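Local coordinates for serine protease inhibitor (Schistosoma haematobium, PDB 3STO), which probably acts as an inhibitor of serine proteases, at residues 257-262 against 377-382; 296-301 against 397-402; 204-209 against 224-229. All blocks are in the same frame, centred on the assembly; numbering follows the deposited sequence.

Contact 1 (257-262 against 377-382); sequences IVLPLE and VTHPFI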
ATOM      1  N   ILE A 257      11.128   4.291 -10.068  1.00 15.87           N
ATOM      2  CA  ILE A 257      12.333   3.985  -9.299  1.00 11.70           C
ATOM      3  C   ILE A 257      13.069   5.256  -8.984  1.00 14.38           C
ATOM      4  O   ILE A 257      13.255   6.115  -9.842  1.00 16.04           O
ATOM      5  CB  ILE A 257      13.257   2.993 -10.010  1.00 19.11           C
ATOM      6  CG1 ILE A 257      12.433   1.802 -10.541  1.00 18.10           C
ATOM      7  CG2 ILE A 257      14.422   2.527  -9.090  1.00 13.30           C
ATOM      8  CD1 ILE A 257      13.024   1.205 -11.817  1.00 20.25           C
ATOM      9  N   VAL A 258      13.427   5.405  -7.718  1.00 15.78           N
ATOM     10  CA  VAL A 258      14.163   6.571  -7.281  1.00 18.71           C
ATOM     11  C   VAL A 258      15.549   6.119  -6.840  1.00 20.57           C
ATOM     12  O   VAL A 258      15.690   5.443  -5.821  1.00 17.52           O
ATOM     13  CB  VAL A 258      13.482   7.301  -6.110  1.00 17.83           C
ATOM     14  CG1 VAL A 258      14.254   8.571  -5.775  1.00 13.78           C
ATOM     15  CG2 VAL A 258      12.043   7.645  -6.457  1.00 15.08           C
ATOM     16  N   LEU A 259      16.561   6.493  -7.620  1.00 14.47           N
ATOM     17  CA  LEU A 259      17.910   5.969  -7.431  1.00 15.57           C
ATOM     18  C   LEU A 259      18.838   7.092  -6.990  1.00 15.14           C
ATOM     19  O   LEU A 259      19.067   8.056  -7.723  1.00 19.82           O
ATOM     20  CB  LEU A 259      18.430   5.289  -8.718  1.00  8.48           C
ATOM     21  CG  LEU A 259      19.739   4.501  -8.575  1.00 20.11           C
ATOM     22  CD1 LEU A 259      19.575   3.266  -7.645  1.00 10.86           C
ATOM     23  CD2 LEU A 259      20.283   4.069  -9.930  1.00 11.91           C
ATOM     24  N   PRO A 260      19.368   6.975  -5.769  1.00 21.53           N
ATOM     25  CA  PRO A 260      20.359   7.949  -5.286  1.00 19.40           C
ATOM     26  C   PRO A 260      21.559   8.022  -6.229  1.00 15.42           C
ATOM     27  O   PRO A 260      21.989   7.005  -6.792  1.00 16.34           O
ATOM     28  CB  PRO A 260      20.785   7.367  -3.949  1.00 14.85           C
ATOM     29  CG  PRO A 260      19.617   6.521  -3.521  1.00 16.93           C
ATOM     30  CD  PRO A 260      19.130   5.895  -4.792  1.00 13.57           C
ATOM     31  N   LEU A 261      22.091   9.224  -6.397  1.00 23.97           N
ATOM     32  CA  LEU A 261      23.242   9.421  -7.280  1.00 27.38           C
ATOM     33  C   LEU A 261      24.533   8.713  -6.832  1.00 27.66           C
ATOM     34  O   LEU A 261      25.397   8.420  -7.638  1.00 31.29           O
ATOM     35  CB  LEU A 261      23.452  10.905  -7.569  1.00 17.98           C
ATOM     36  CG  LEU A 261      22.276  11.382  -8.431  1.00 17.99           C
ATOM     37  CD1 LEU A 261      22.280  12.882  -8.668  1.00 26.42           C
ATOM     38  CD2 LEU A 261      22.293  10.641  -9.744  1.00 17.77           C
ATOM     39  N   GLU A 262      24.665   8.392  -5.560  1.00 27.94           N
ATOM     40  CA  GLU A 262      25.814   7.590  -5.187  1.00 31.38           C
ATOM     41  C   GLU A 262      25.333   6.396  -4.387  1.00 30.35           C
ATOM     42  O   GLU A 262      24.143   6.249  -4.150  1.00 24.66           O
ATOM     43  CB  GLU A 262      26.835   8.407  -4.402  1.00 37.58           C
ATOM     44  CG  GLU A 262      26.682   8.252  -2.907  1.00 56.16           C
ATOM     45  CD  GLU A 262      25.640   9.168  -2.341  1.00 50.42           C
ATOM     46  OE1 GLU A 262      26.014  10.324  -2.032  1.00 54.90           O
ATOM     47  OE2 GLU A 262      24.466   8.741  -2.211  1.00 46.33           O
ATOM     48  N   VAL A 377      20.429  -0.277 -11.216  1.00 19.94           N
ATOM     49  CA  VAL A 377      19.897  -0.304  -9.857  1.00 13.44           C
ATOM     50  C   VAL A 377      20.764  -1.296  -9.070  1.00 20.00           C
ATOM     51  O   VAL A 377      20.425  -2.460  -8.945  1.00 21.51           O
ATOM     52  CB  VAL A 377      18.347  -0.636  -9.839  1.00 16.88           C
ATOM     53  CG1 VAL A 377      17.791  -0.673  -8.439  1.00 14.35           C
ATOM     54  CG2 VAL A 377      17.560   0.367 -10.666  1.00 10.68           C
ATOM     55  N   THR A 378      21.899  -0.815  -8.565  1.00 14.78           N
ATOM     56  CA  THR A 378      22.914  -1.682  -7.975  1.00 21.12           C
ATOM     57  C   THR A 378      23.143  -1.429  -6.476  1.00 21.00           C
ATOM     58  O   THR A 378      24.061  -1.999  -5.873  1.00 27.14           O
ATOM     59  CB  THR A 378      24.289  -1.488  -8.705  1.00 16.06           C
ATOM     60  OG1 THR A 378      24.637  -0.105  -8.674  1.00 20.70           O
ATOM     61  CG2 THR A 378      24.210  -1.917 -10.132  1.00 14.12           C
ATOM     62  N   HIS A 379      22.323  -0.564  -5.892  1.00 15.19           N
ATOM     63  CA  HIS A 379      22.408  -0.188  -4.484  1.00 19.36           C
ATOM     64  C   HIS A 379      20.974   0.203  -4.031  1.00 19.05           C
ATOM     65  O   HIS A 379      20.082   0.313  -4.879  1.00 17.56           O
ATOM     66  CB  HIS A 379      23.447   0.949  -4.284  1.00 13.80           C
ATOM     67  CG  HIS A 379      23.296   2.098  -5.234  1.00 14.20           C
ATOM     68  ND1 HIS A 379      22.735   3.301  -4.868  1.00 18.59           N
ATOM     69  CD2 HIS A 379      23.652   2.234  -6.544  1.00 15.71           C
ATOM     70  CE1 HIS A 379      22.755   4.128  -5.904  1.00 18.85           C
ATOM     71  NE2 HIS A 379      23.316   3.507  -6.928  1.00 17.32           N
ATOM     72  N   PRO A 380      20.743   0.392  -2.714  1.00 19.73           N
ATOM     73  CA  PRO A 380      19.362   0.605  -2.201  1.00 21.75           C
ATOM     74  C   PRO A 380      18.583   1.750  -2.862  1.00 18.79           C
ATOM     75  O   PRO A 380      19.097   2.825  -3.173  1.00 16.17           O
ATOM     76  CB  PRO A 380      19.572   0.861  -0.698  1.00 12.21           C
ATOM     77  CG  PRO A 380      20.857   0.048  -0.394  1.00 17.76           C
ATOM     78  CD  PRO A 380      21.729   0.319  -1.608  1.00 18.42           C
ATOM     79  N   PHE A 381      17.309   1.496  -3.092  1.00 18.94           N
ATOM     80  CA  PHE A 381      16.510   2.429  -3.861  1.00 19.93           C
ATOM     81  C   PHE A 381      15.087   2.517  -3.325  1.00 17.80           C
ATOM     82  O   PHE A 381      14.604   1.635  -2.619  1.00 14.17           O
ATOM     83  CB  PHE A 381      16.476   2.001  -5.322  1.00 12.19           C
ATOM     84  CG  PHE A 381      15.911   0.613  -5.535  1.00 15.36           C
ATOM     85  CD1 PHE A 381      16.699  -0.521  -5.340  1.00 11.70           C
ATOM     86  CD2 PHE A 381      14.598   0.437  -5.930  1.00 13.01           C
ATOM     87  CE1 PHE A 381      16.199  -1.783  -5.567  1.00 12.69           C
ATOM     88  CE2 PHE A 381      14.082  -0.840  -6.150  1.00 16.93           C
ATOM     89  CZ  PHE A 381      14.882  -1.949  -5.977  1.00 13.54           C
ATOM     90  N   ILE A 382      14.408   3.584  -3.698  1.00 18.41           N
ATOM     91  CA  ILE A 382      13.006   3.735  -3.343  1.00 21.32           C
ATOM     92  C   ILE A 382      12.162   3.580  -4.607  1.00 16.86           C
ATOM     93  O   ILE A 382      12.525   4.052  -5.682  1.00 20.99           O
ATOM     94  CB  ILE A 382      12.781   5.074  -2.565  1.00 17.74           C
ATOM     95  CG1 ILE A 382      13.118   4.834  -1.085  1.00 14.76           C
ATOM     96  CG2 ILE A 382      11.367   5.616  -2.721  1.00 17.13           C
ATOM     97  CD1 ILE A 382      14.184   5.688  -0.599  1.00 23.10           C
TER
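Val258 and Ile382 form an antiparallel, hydrogen-bonded pair that joins the end of one strand to the start of the other. The bond from Val258 N to Ile382 O is short at 2.6 Å and runs nearly along the C=O axis. Its partner, from Ile382 N to Val258 O, spans 3.1 Å and lies in the carbonyl plane. The side chains of the pair share a face of the sheet, their CB atoms 4.2 Å apart.

The ring of His379 takes up the contact as the chains leave the ladder. Leu259, with CG anti to the backbone N (chi1 -170°), crosses His379 at about a right angle and lays CD1 over one face of the imidazole, 4.0 Å from its centroid, a CH-pi contact. Pro260 O sits at the edge of the same ring, in plane, 3.1 Å from His379 CE1.

Packing contacts complete the account. Pro260 CD rests 3.5 Å from Pro380 O, and among the apolar side chains Ile257 CG2 lies 3.8 Å from Phe381 CD2 and also meets Val377 CG2.

Strand 241-247 flanks 253-260 on its other edge through backbone bonds from Ile257 and Leu259. Ala269 of helix 269-273 covers both Val258 and Ile382, while Leu295 and Phe298 of strand 287-305 close over Ile257, Val377 and Phe381.

Contact 2 (296-301 against 397-402); sequences PKFTLK and AKVMNP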
ATOM      1  N   PRO A 296      17.116  -5.357 -10.412  1.00 25.60           N
ATOM      2  CA  PRO A 296      16.998  -6.667  -9.760  1.00 25.43           C
ATOM      3  C   PRO A 296      15.568  -7.264  -9.861  1.00 25.60           C
ATOM      4  O   PRO A 296      14.560  -6.552  -9.788  1.00 21.06           O
ATOM      5  CB  PRO A 296      17.344  -6.349  -8.287  1.00 20.39           C
ATOM      6  CG  PRO A 296      17.949  -4.999  -8.307  1.00 19.25           C
ATOM      7  CD  PRO A 296      17.377  -4.275  -9.444  1.00 17.22           C
ATOM      8  N   LYS A 297      15.480  -8.573 -10.027  1.00 21.83           N
ATOM      9  CA  LYS A 297      14.215  -9.227  -9.827  1.00 24.82           C
ATOM     10  C   LYS A 297      14.143  -9.583  -8.337  1.00 32.03           C
ATOM     11  O   LYS A 297      15.110 -10.026  -7.748  1.00 28.65           O
ATOM     12  CB  LYS A 297      14.057 -10.447 -10.718  1.00 23.44           C
ATOM     13  CG  LYS A 297      14.843 -11.608 -10.315  1.00 38.58           C
ATOM     14  CD  LYS A 297      14.789 -12.667 -11.414  1.00 50.71           C
ATOM     15  CE  LYS A 297      13.365 -12.938 -11.862  1.00 41.69           C
ATOM     16  NZ  LYS A 297      13.297 -14.170 -12.732  1.00 50.03           N
ATOM     17  N   PHE A 298      13.004  -9.313  -7.713  1.00 31.33           N
ATOM     18  CA  PHE A 298      12.858  -9.552  -6.285  1.00 29.11           C
ATOM     19  C   PHE A 298      11.403  -9.688  -5.889  1.00 33.63           C
ATOM     20  O   PHE A 298      10.466  -9.347  -6.652  1.00 27.18           O
ATOM     21  CB  PHE A 298      13.492  -8.420  -5.470  1.00 26.99           C
ATOM     22  CG  PHE A 298      12.859  -7.075  -5.696  1.00 30.15           C
ATOM     23  CD1 PHE A 298      13.230  -6.292  -6.780  1.00 23.12           C
ATOM     24  CD2 PHE A 298      11.884  -6.599  -4.836  1.00 29.00           C
ATOM     25  CE1 PHE A 298      12.635  -5.048  -6.987  1.00 32.61           C
ATOM     26  CE2 PHE A 298      11.274  -5.351  -5.049  1.00 24.98           C
ATOM     27  CZ  PHE A 298      11.654  -4.583  -6.125  1.00 34.47           C
ATOM     28  N   THR A 299      11.209 -10.195  -4.683  1.00 27.02           N
ATOM     29  CA  THR A 299       9.892 -10.101  -4.106  1.00 39.14           C
ATOM     30  C   THR A 299       9.949  -9.774  -2.636  1.00 30.27           C
ATOM     31  O   THR A 299      10.606 -10.481  -1.873  1.00 33.91           O
ATOM     32  CB  THR A 299       9.012 -11.335  -4.424  1.00 39.91           C
ATOM     33  OG1 THR A 299       8.283 -11.721  -3.260  1.00 42.35           O
ATOM     34  CG2 THR A 299       9.827 -12.476  -4.935  1.00 16.93           C
ATOM     35  N   LEU A 300       9.307  -8.673  -2.256  1.00 25.00           N
ATOM     36  CA  LEU A 300       9.120  -8.342  -0.834  1.00 31.12           C
ATOM     37  C   LEU A 300       7.765  -8.766  -0.330  1.00 27.31           C
ATOM     38  O   LEU A 300       6.727  -8.516  -0.967  1.00 25.90           O
ATOM     39  CB  LEU A 300       9.218  -6.841  -0.535  1.00 23.01           C
ATOM     40  CG  LEU A 300      10.323  -5.958  -1.051  1.00 26.43           C
ATOM     41  CD1 LEU A 300      10.202  -4.619  -0.346  1.00 26.98           C
ATOM     42  CD2 LEU A 300      11.689  -6.596  -0.848  1.00 39.02           C
ATOM     43  N   LYS A 301       7.787  -9.375   0.844  1.00 27.26           N
ATOM     44  CA  LYS A 301       6.584  -9.599   1.644  1.00 27.02           C
ATOM     45  C   LYS A 301       6.699  -8.876   2.979  1.00 28.07           C
ATOM     46  O   LYS A 301       7.782  -8.708   3.519  1.00 28.76           O
ATOM     47  CB  LYS A 301       6.379 -11.090   1.860  1.00 17.04           C
ATOM     48  CG  LYS A 301       6.021 -11.702   0.584  1.00 21.55           C
ATOM     49  CD  LYS A 301       5.894 -13.218   0.632  1.00 28.68           C
ATOM     50  CE  LYS A 301       5.960 -13.710  -0.829  1.00 27.72           C
ATOM     51  NZ  LYS A 301       5.660 -15.207  -1.026  1.00 39.17           N
ATOM     52  N   ALA A 397       7.655   1.842  -1.337  1.00 15.41           N
ATOM     53  CA  ALA A 397       8.589   0.812  -0.946  1.00 16.33           C
ATOM     54  C   ALA A 397      10.005   1.354  -0.876  1.00 16.79           C
ATOM     55  O   ALA A 397      10.419   2.185  -1.678  1.00 18.42           O
ATOM     56  CB  ALA A 397       8.534  -0.386  -1.912  1.00  7.54           C
ATOM     57  N   LYS A 398      10.750   0.856   0.095  1.00 16.84           N
ATOM     58  CA  LYS A 398      12.183   1.040   0.104  1.00 12.73           C
ATOM     59  C   LYS A 398      12.849  -0.351   0.010  1.00 15.96           C
ATOM     60  O   LYS A 398      12.563  -1.267   0.799  1.00 18.18           O
ATOM     61  CB  LYS A 398      12.625   1.791   1.355  1.00 15.86           C
ATOM     62  CG  LYS A 398      14.141   1.916   1.464  1.00 27.52           C
ATOM     63  CD  LYS A 398      14.555   2.681   2.698  1.00 33.58           C
ATOM     64  CE  LYS A 398      14.274   1.893   3.960  1.00 36.35           C
ATOM     65  NZ  LYS A 398      15.170   2.346   5.059  1.00 36.04           N
ATOM     66  N   VAL A 399      13.735  -0.507  -0.959  1.00 16.15           N
ATOM     67  CA  VAL A 399      14.429  -1.775  -1.150  1.00 21.26           C
ATOM     68  C   VAL A 399      15.918  -1.645  -0.844  1.00 22.82           C
ATOM     69  O   VAL A 399      16.696  -1.071  -1.615  1.00 21.87           O
ATOM     70  CB  VAL A 399      14.203  -2.343  -2.563  1.00 17.89           C
ATOM     71  CG1 VAL A 399      14.794  -3.710  -2.650  1.00 19.69           C
ATOM     72  CG2 VAL A 399      12.696  -2.381  -2.895  1.00 18.58           C
HETATM   73  N   MSE A 400      16.303  -2.169   0.308  1.00 21.77           N
HETATM   74  CA  MSE A 400      17.697  -2.138   0.736  1.00 26.16           C
HETATM   75  C   MSE A 400      18.401  -3.451   0.444  1.00 20.80           C
HETATM   76  O   MSE A 400      19.592  -3.486   0.157  1.00 32.43           O
HETATM   77  CB  MSE A 400      17.764  -1.879   2.233  1.00 23.81           C
HETATM   78  CG  MSE A 400      17.778  -0.420   2.580  1.00 46.26           C
HETATM   79 SE   MSE A 400      17.964  -0.155   4.508  1.00 93.05          SE
HETATM   80  CE  MSE A 400      17.968   1.798   4.466  1.00 52.41           C
ATOM     81  N   ASN A 401      17.639  -4.527   0.543  1.00 20.81           N
ATOM     82  CA  ASN A 401      18.150  -5.851   0.434  1.00 23.92           C
ATOM     83  C   ASN A 401      17.169  -6.653  -0.394  1.00 28.07           C
ATOM     84  O   ASN A 401      16.207  -7.213   0.149  1.00 28.18           O
ATOM     85  CB  ASN A 401      18.276  -6.474   1.829  1.00 26.69           C
ATOM     86  CG  ASN A 401      19.138  -7.744   1.843  1.00 38.71           C
ATOM     87  OD1 ASN A 401      19.378  -8.379   0.813  1.00 36.92           O
ATOM     88  ND2 ASN A 401      19.616  -8.103   3.022  1.00 61.19           N
ATOM     89  N   PRO A 402      17.406  -6.712  -1.716  1.00 20.76           N
ATOM     90  CA  PRO A 402      16.532  -7.506  -2.597  1.00 28.04           C
ATOM     91  C   PRO A 402      16.727  -8.983  -2.313  1.00 33.34           C
ATOM     92  O   PRO A 402      17.852  -9.439  -2.159  1.00 59.91           O
ATOM     93  CB  PRO A 402      17.009  -7.157  -4.013  1.00 23.53           C
ATOM     94  CG  PRO A 402      18.241  -6.252  -3.847  1.00 24.38           C
ATOM     95  CD  PRO A 402      18.608  -6.198  -2.398  1.00 23.33           C
TER
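Phe298 and Val399 reach toward each other tip to tip, and their meeting is the tight part of this contact. The far end of the ring does the touching: Phe298 CE2 stands 3.9 Å from Val399 CG2, with CZ hardly farther off. The first torsion of Phe298 sets CG between the backbone N and the carbonyl carbon (chi1 62°). The base of the same side chain works separately, with Phe298 CB 4.0 Å from Pro402 CB. One aromatic residue therefore meets the strand with its tip and the following loop with its root. Leu300 comes in beside it, its CD1 at 4.2 Å from Val399 CG2, so that this single valine methyl group serves two partners.

The side chains that meet are all apolar, and the two segments share no hydrogen bond. Toward Pro296 the packing slackens: Pro296 CB is 4.4 Å from Pro402 CB. Lys297 and Thr299 point away from the second segment, Lys297 carrying its charge to a salt bridge with Glu350. Lys301 is exposed, and Lys301 NZ is hydrogen-bonded to Leu171 O. On the second segment Met400 and Asn401, just beyond Val399, are partly exposed, and their backbone N atoms both bond to Asn38 OD1.

The short axes of 298-301 and 397-399 pass 9.8 Å apart at 124°, a spacing suited to side chains packed between layers rather than to paired strands. Strand 287-305 pairs here with 339-348, and 392-399 with 381-387, an arrangement that matches the serpin fold, where a strand of sheet A lies across a strand of sheet B.

Contact 3 (204-209 against 224-229); sequences PHYTRK and MMTQEG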
ATOM      1  N   PRO A 204      14.247 -12.416 -20.507  1.00 25.59           N
ATOM      2  CA  PRO A 204      14.928 -13.249 -19.502  1.00 22.64           C
ATOM      3  C   PRO A 204      16.358 -13.651 -19.889  1.00 30.00           C
ATOM      4  O   PRO A 204      17.233 -13.760 -19.017  1.00 27.44           O
ATOM      5  CB  PRO A 204      14.069 -14.516 -19.459  1.00 26.41           C
ATOM      6  CG  PRO A 204      12.753 -14.091 -19.946  1.00 23.29           C
ATOM      7  CD  PRO A 204      12.998 -13.034 -20.972  1.00 22.90           C
ATOM      8  N   HIS A 205      16.589 -13.900 -21.173  1.00 23.20           N
ATOM      9  CA  HIS A 205      17.939 -14.224 -21.649  1.00 27.67           C
ATOM     10  C   HIS A 205      18.912 -13.127 -21.314  1.00 30.62           C
ATOM     11  O   HIS A 205      20.117 -13.369 -21.283  1.00 32.94           O
ATOM     12  CB  HIS A 205      17.980 -14.503 -23.156  1.00 22.57           C
ATOM     13  CG  HIS A 205      17.419 -15.846 -23.515  1.00 39.88           C
ATOM     14  ND1 HIS A 205      16.514 -16.030 -24.533  1.00 49.58           N
ATOM     15  CD2 HIS A 205      17.584 -17.056 -22.934  1.00 48.79           C
ATOM     16  CE1 HIS A 205      16.166 -17.305 -24.586  1.00 38.83           C
ATOM     17  NE2 HIS A 205      16.800 -17.948 -23.626  1.00 47.57           N
ATOM     18  N   TYR A 206      18.398 -11.926 -21.052  1.00 18.85           N
ATOM     19  CA  TYR A 206      19.272 -10.830 -20.695  1.00 18.86           C
ATOM     20  C   TYR A 206      19.384 -10.659 -19.202  1.00 17.88           C
ATOM     21  O   TYR A 206      20.034  -9.744 -18.718  1.00 17.73           O
ATOM     22  CB  TYR A 206      18.854  -9.552 -21.370  1.00 19.64           C
ATOM     23  CG  TYR A 206      18.745  -9.724 -22.852  1.00 29.61           C
ATOM     24  CD1 TYR A 206      19.727 -10.394 -23.561  1.00 39.70           C
ATOM     25  CD2 TYR A 206      17.649  -9.233 -23.550  1.00 46.32           C
ATOM     26  CE1 TYR A 206      19.631 -10.567 -24.933  1.00 47.15           C
ATOM     27  CE2 TYR A 206      17.541  -9.399 -24.918  1.00 56.54           C
ATOM     28  CZ  TYR A 206      18.537 -10.066 -25.605  1.00 53.40           C
ATOM     29  OH  TYR A 206      18.438 -10.230 -26.965  1.00 67.69           O
ATOM     30  N   THR A 207      18.780 -11.574 -18.471  1.00 19.85           N
ATOM     31  CA  THR A 207      18.855 -11.517 -17.028  1.00 29.84           C
ATOM     32  C   THR A 207      20.122 -12.272 -16.622  1.00 28.58           C
ATOM     33  O   THR A 207      20.367 -13.374 -17.106  1.00 25.94           O
ATOM     34  CB  THR A 207      17.585 -12.143 -16.368  1.00 17.18           C
ATOM     35  OG1 THR A 207      16.420 -11.431 -16.808  1.00 20.89           O
ATOM     36  CG2 THR A 207      17.684 -12.142 -14.827  1.00 14.70           C
ATOM     37  N   ARG A 208      20.916 -11.677 -15.731  1.00 20.10           N
ATOM     38  CA  ARG A 208      22.170 -12.291 -15.326  1.00 32.73           C
ATOM     39  C   ARG A 208      22.563 -11.928 -13.871  1.00 28.33           C
ATOM     40  O   ARG A 208      22.050 -10.959 -13.298  1.00 24.56           O
ATOM     41  CB  ARG A 208      23.278 -11.943 -16.359  1.00 14.29           C
ATOM     42  CG  ARG A 208      23.973 -10.591 -16.146  1.00 22.09           C
ATOM     43  CD  ARG A 208      23.087  -9.334 -16.234  1.00 22.56           C
ATOM     44  NE  ARG A 208      23.938  -8.145 -16.083  1.00 28.23           N
ATOM     45  CZ  ARG A 208      24.537  -7.507 -17.091  1.00 30.87           C
ATOM     46  NH1 ARG A 208      24.316  -7.913 -18.337  1.00 16.54           N
ATOM     47  NH2 ARG A 208      25.347  -6.462 -16.857  1.00 21.83           N
ATOM     48  N   LYS A 209      23.443 -12.730 -13.269  1.00 21.14           N
ATOM     49  CA  LYS A 209      23.898 -12.487 -11.906  1.00 22.85           C
ATOM     50  C   LYS A 209      24.770 -11.241 -11.842  1.00 21.37           C
ATOM     51  O   LYS A 209      25.653 -11.048 -12.653  1.00 25.35           O
ATOM     52  CB  LYS A 209      24.693 -13.682 -11.368  1.00 24.27           C
ATOM     53  CG  LYS A 209      24.027 -15.026 -11.537  1.00 27.96           C
ATOM     54  CD  LYS A 209      23.085 -15.334 -10.433  1.00 27.82           C
ATOM     55  CE  LYS A 209      22.295 -16.552 -10.837  1.00 42.74           C
ATOM     56  NZ  LYS A 209      21.005 -16.712 -10.088  1.00 44.72           N
HETATM   57  N   MSE A 224      19.846  -9.888 -12.112  1.00 21.49           N
HETATM   58  CA  MSE A 224      19.738  -8.531 -12.643  1.00 17.65           C
HETATM   59  C   MSE A 224      19.072  -8.529 -14.037  1.00 17.25           C
HETATM   60  O   MSE A 224      19.585  -9.107 -14.990  1.00 24.05           O
HETATM   61  CB  MSE A 224      21.124  -7.870 -12.669  1.00 19.91           C
HETATM   62  CG  MSE A 224      21.155  -6.366 -12.984  1.00 25.07           C
HETATM   63 SE   MSE A 224      20.481  -5.219 -11.462  1.00 45.11          SE
HETATM   64  CE  MSE A 224      22.171  -5.129 -10.404  1.00 32.82           C
HETATM   65  N   MSE A 225      17.918  -7.890 -14.141  1.00 24.25           N
HETATM   66  CA  MSE A 225      17.228  -7.738 -15.413  1.00 19.62           C
HETATM   67  C   MSE A 225      17.791  -6.523 -16.091  1.00 16.59           C
HETATM   68  O   MSE A 225      18.236  -5.566 -15.435  1.00 21.01           O
HETATM   69  CB  MSE A 225      15.721  -7.588 -15.218  1.00 21.92           C
HETATM   70  CG  MSE A 225      15.155  -8.606 -14.235  1.00 29.23           C
HETATM   71 SE   MSE A 225      13.200  -8.503 -14.072  1.00 43.44          SE
HETATM   72  CE  MSE A 225      12.965  -6.655 -13.398  1.00 20.95           C
ATOM     73  N   THR A 226      17.811  -6.579 -17.411  1.00 15.44           N
ATOM     74  CA  THR A 226      18.470  -5.533 -18.178  1.00 22.99           C
ATOM     75  C   THR A 226      17.624  -5.244 -19.403  1.00 15.47           C
ATOM     76  O   THR A 226      17.003  -6.137 -19.954  1.00 16.01           O
ATOM     77  CB  THR A 226      19.929  -5.940 -18.613  1.00 18.19           C
ATOM     78  OG1 THR A 226      19.847  -7.087 -19.423  1.00 30.93           O
ATOM     79  CG2 THR A 226      20.810  -6.332 -17.421  1.00 21.21           C
ATOM     80  N   GLN A 227      17.609  -3.987 -19.818  1.00 16.52           N
ATOM     81  CA  GLN A 227      16.927  -3.599 -21.027  1.00 19.42           C
ATOM     82  C   GLN A 227      17.334  -2.187 -21.474  1.00 31.26           C
ATOM     83  O   GLN A 227      17.732  -1.320 -20.662  1.00 21.40           O
ATOM     84  CB  GLN A 227      15.408  -3.780 -20.846  1.00 31.00           C
ATOM     85  CG  GLN A 227      14.502  -2.679 -21.358  1.00 25.15           C
ATOM     86  CD  GLN A 227      13.061  -2.824 -20.823  1.00 36.91           C
ATOM     87  OE1 GLN A 227      12.628  -2.037 -19.985  1.00 25.19           O
ATOM     88  NE2 GLN A 227      12.328  -3.832 -21.306  1.00 23.17           N
ATOM     89  N   GLU A 228      17.307  -1.974 -22.787  1.00 23.15           N
ATOM     90  CA  GLU A 228      17.512  -0.633 -23.284  1.00 33.44           C
ATOM     91  C   GLU A 228      16.217  -0.231 -23.924  1.00 22.70           C
ATOM     92  O   GLU A 228      15.585  -1.026 -24.605  1.00 29.59           O
ATOM     93  CB  GLU A 228      18.667  -0.573 -24.252  1.00 27.00           C
ATOM     94  CG  GLU A 228      19.854  -1.420 -23.839  1.00 41.40           C
ATOM     95  CD  GLU A 228      20.606  -1.963 -25.053  1.00 74.69           C
ATOM     96  OE1 GLU A 228      21.293  -1.159 -25.738  1.00 65.70           O
ATOM     97  OE2 GLU A 228      20.487  -3.187 -25.331  1.00 65.44           O
ATOM     98  N   GLY A 229      15.795   0.990 -23.663  1.00 24.54           N
ATOM     99  CA  GLY A 229      14.446   1.375 -24.002  1.00 26.29           C
ATOM    100  C   GLY A 229      14.142   2.842 -23.824  1.00 27.54           C
ATOM    101  O   GLY A 229      14.945   3.617 -23.303  1.00 27.44           O
TER
HETATM  102  O   HOH W   1      16.429  -8.967 -18.425  1.00 16.15           O
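Thr226 meets both Tyr206 and Arg208, using a different branch for each. Its OG1, held between the backbone N and the carbonyl carbon (chi1 61°), donates a hydrogen bond of 2.8 Å to Tyr206 O, arriving from above the carbonyl plane, 38° out of it. Tyr206 CB lies 3.3 Å from Thr226 OG1, but the ring leads away and meets Phe366. The methyl branch faces Arg208: the two side chains cross at about a right angle, and Thr226 CG2 sits 3.7 Å above the guanidinium plane, toward its rim, while Arg208 NE makes a salt bridge with Glu210.

Arg208 and Thr226 belong to the hairpin of strands 208-215 (the edge strand) and 218-236, part of sheet C in serpins; Tyr206 lies in the 3-10 segment leading into it. Arg208 and Met224 are an antiparallel hydrogen-bonded pair, Arg208 N to Met224 O at 3.0 Å and Met224 N to Arg208 O at 2.7 Å.

Thr207 and selenomethionine Met225 lie side by side and point the same way, Thr207 OG1 4.0 Å from Met225 CG. That hydroxyl also bonds to Glu350 and accepts from a water, which accepts from Thr226 N at 2.9 Å.

In the fold
Contacts 1 and 2 are buried, whereas contact 3, about 17 Å from each between centres, is only partly so. Strands 381-387 and 392-399 are sheet neighbours, and the probable hydrogen bond from Val399 N to Phe381 O links contact 1 to contact 2. Contact 1 joins two strands edge to edge within a sheet; contact 2 packs side chains between layers, without polar bonds. Contact 3 also has a strand ladder, but with a threonine hydroxyl, a bridging water and an arginine charge, in keeping with its place near the surface. Selenomethionine Met224 ties it inward, its SE packing on Pro296 and its CE on Val377.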